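Local structure of nucleoside-diphosphate sugar epimerase (SulA family) (Corynebacterium glutamicum, 3OH8) at residues A[205-210]-A[234-239]. The protein is probably an NAD(P)-dependent epimerase acting on nucleotide-linked sugars, although its substrate is not established. Sequence-based numbering, arbitrary orientation.
Sequences LVHLAG and KFLAEL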
loop_
_atom_site.group_PDB
_atom_site.type_symbol
_atom_site.label_atom_id
_atom_site.label_comp_id
_atom_site.label_asym_id
_atom_site.label_seq_id
_atom_site.Cartn_x
_atom_site.Cartn_y
_atom_site.Cartn_z
ATOM N N LEU A 205 -8.937 6.829 15.398
ATOM C CA LEU A 205 -9.865 6.725 14.277
ATOM C C LEU A 205 -9.187 7.188 13.002
ATOM O O LEU A 205 -8.635 8.285 12.955
ATOM C CB LEU A 205 -11.110 7.587 14.504
ATOM C CG LEU A 205 -11.984 7.718 13.245
ATOM C CD1 LEU A 205 -12.614 6.365 12.845
ATOM C CD2 LEU A 205 -13.048 8.815 13.414
ATOM N N VAL A 206 -9.232 6.358 11.965
ATOM C CA VAL A 206 -8.800 6.802 10.640
ATOM C C VAL A 206 -10.015 6.917 9.723
ATOM O O VAL A 206 -10.702 5.922 9.461
ATOM C CB VAL A 206 -7.751 5.841 10.027
ATOM C CG1 VAL A 206 -7.341 6.305 8.625
ATOM C CG2 VAL A 206 -6.546 5.781 10.933
ATOM N N HIS A 207 -10.292 8.138 9.262
ATOM C CA HIS A 207 -11.474 8.399 8.449
ATOM C C HIS A 207 -11.071 8.608 7.001
ATOM O O HIS A 207 -10.591 9.683 6.615
ATOM C CB HIS A 207 -12.233 9.631 8.950
ATOM C CG HIS A 207 -13.517 9.867 8.220
ATOM N ND1 HIS A 207 -13.987 11.131 7.925
ATOM C CD2 HIS A 207 -14.426 9.004 7.717
ATOM C CE1 HIS A 207 -15.134 11.031 7.277
ATOM N NE2 HIS A 207 -15.424 9.747 7.140
ATOM N N LEU A 208 -11.261 7.553 6.222
ATOM C CA LEU A 208 -10.805 7.477 4.850
ATOM C C LEU A 208 -11.970 7.423 3.873
ATOM O O LEU A 208 -11.780 7.636 2.679
ATOM C CB LEU A 208 -9.980 6.210 4.654
ATOM C CG LEU A 208 -8.513 6.237 5.029
ATOM C CD1 LEU A 208 -7.915 4.878 4.718
ATOM C CD2 LEU A 208 -7.852 7.301 4.211
ATOM N N ALA A 209 -13.169 7.125 4.373
ATOM C CA ALA A 209 -14.310 6.859 3.490
ATOM C C ALA A 209 -14.553 7.987 2.484
ATOM O O ALA A 209 -14.518 9.167 2.831
ATOM C CB ALA A 209 -15.560 6.601 4.297
ATOM N N GLY A 210 -14.809 7.607 1.235
ATOM C CA GLY A 210 -15.102 8.565 0.184
ATOM C C GLY A 210 -14.293 8.336 -1.079
ATOM O O GLY A 210 -13.166 7.830 -1.037
ATOM N N LYS A 234 -18.258 15.086 10.633
ATOM C CA LYS A 234 -18.577 15.768 11.875
ATOM C C LYS A 234 -19.112 14.798 12.922
ATOM O O LYS A 234 -18.737 14.867 14.100
ATOM C CB LYS A 234 -19.599 16.882 11.627
ATOM C CG LYS A 234 -19.866 17.755 12.836
ATOM C CD LYS A 234 -20.942 18.788 12.519
ATOM C CE LYS A 234 -21.362 19.551 13.761
ATOM N NZ LYS A 234 -22.465 20.508 13.458
ATOM N N PHE A 235 -20.002 13.907 12.502
ATOM C CA PHE A 235 -20.599 12.963 13.433
ATOM C C PHE A 235 -19.525 12.039 13.995
ATOM O O PHE A 235 -19.526 11.714 15.181
ATOM C CB PHE A 235 -21.754 12.196 12.775
ATOM C CG PHE A 235 -22.886 13.094 12.304
ATOM C CD1 PHE A 235 -23.034 14.371 12.827
ATOM C CD2 PHE A 235 -23.791 12.661 11.342
ATOM C CE1 PHE A 235 -24.073 15.205 12.405
ATOM C CE2 PHE A 235 -24.832 13.480 10.919
ATOM C CZ PHE A 235 -24.970 14.758 11.451
ATOM N N LEU A 236 -18.585 11.643 13.151
ATOM C CA LEU A 236 -17.477 10.811 13.619
ATOM C C LEU A 236 -16.604 11.614 14.601
ATOM O O LEU A 236 -16.177 11.106 15.640
ATOM C CB LEU A 236 -16.636 10.335 12.432
ATOM C CG LEU A 236 -16.686 8.892 11.902
ATOM C CD1 LEU A 236 -17.457 7.896 12.798
ATOM C CD2 LEU A 236 -17.210 8.896 10.505
ATOM N N ALA A 237 -16.330 12.866 14.262
ATOM C CA ALA A 237 -15.518 13.719 15.134
ATOM C C ALA A 237 -16.157 13.857 16.514
ATOM O O ALA A 237 -15.464 13.861 17.533
ATOM C CB ALA A 237 -15.295 15.081 14.502
ATOM N N GLU A 238 -17.479 13.948 16.548
ATOM C CA GLU A 238 -18.183 14.013 17.822
ATOM C C GLU A 238 -17.968 12.753 18.638
ATOM O O GLU A 238 -17.756 12.823 19.847
ATOM C CB GLU A 238 -19.680 14.280 17.605
ATOM C CG GLU A 238 -19.937 15.686 17.069
ATOM C CD GLU A 238 -21.387 15.953 16.711
ATOM O OE1 GLU A 238 -22.213 15.022 16.793
ATOM O OE2 GLU A 238 -21.696 17.100 16.333
ATOM N N LEU A 239 -18.029 11.593 17.984
ATOM C CA LEU A 239 -17.788 10.345 18.686
ATOM C C LEU A 239 -16.359 10.315 19.215
ATOM O O LEU A 239 -16.106 9.835 20.320
ATOM C CB LEU A 239 -18.063 9.141 17.785
ATOM C CG LEU A 239 -19.522 8.925 17.372
ATOM C CD1 LEU A 239 -19.640 7.704 16.460
ATOM C CD2 LEU A 239 -20.433 8.787 18.597
#
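L205 opens the contact from strand 204-207, sending CD2 against the branch point of L236 on helix 222-242, with 3.9 Å between L205 CD2 and L236 CG. With CG anti to the backbone N (chi1 169°), the side chain extends toward the helix and presents CD2 to it; the two leucine side chains cross at about a right angle, and the branched, wholly apolar residues suit this buried interface. V206, next in line, faces the other side of the sheet, where its compact beta-branched side chain packs on Y349 and I353 of helix 342-354. H207 returns to the side of L236, and its flat aromatic ring offers a face on which a methyl can rest. The leucine's CD2 lies over that face in a CH-pi contact, 4.1 Å from the H207 ring centroid and 23° off the ring normal, displaced toward the rim. L236 thus serves both residues, its CB and CG meeting L205 and its CD2 methyl the histidine, while W189 also touches it. Past H207 the strand ends, and the N atoms of L208 and A209 both hydrogen-bond to T153 OG1, tying the segment after the strand to strand 149-153. Strand 204-207 runs parallel between 149-153 and 248-254, and helix 222-242 makes the crossover to the latter: a beta-alpha-beta unit of the Rossmann fold, as in other NAD-dependent epimerases/dehydratases.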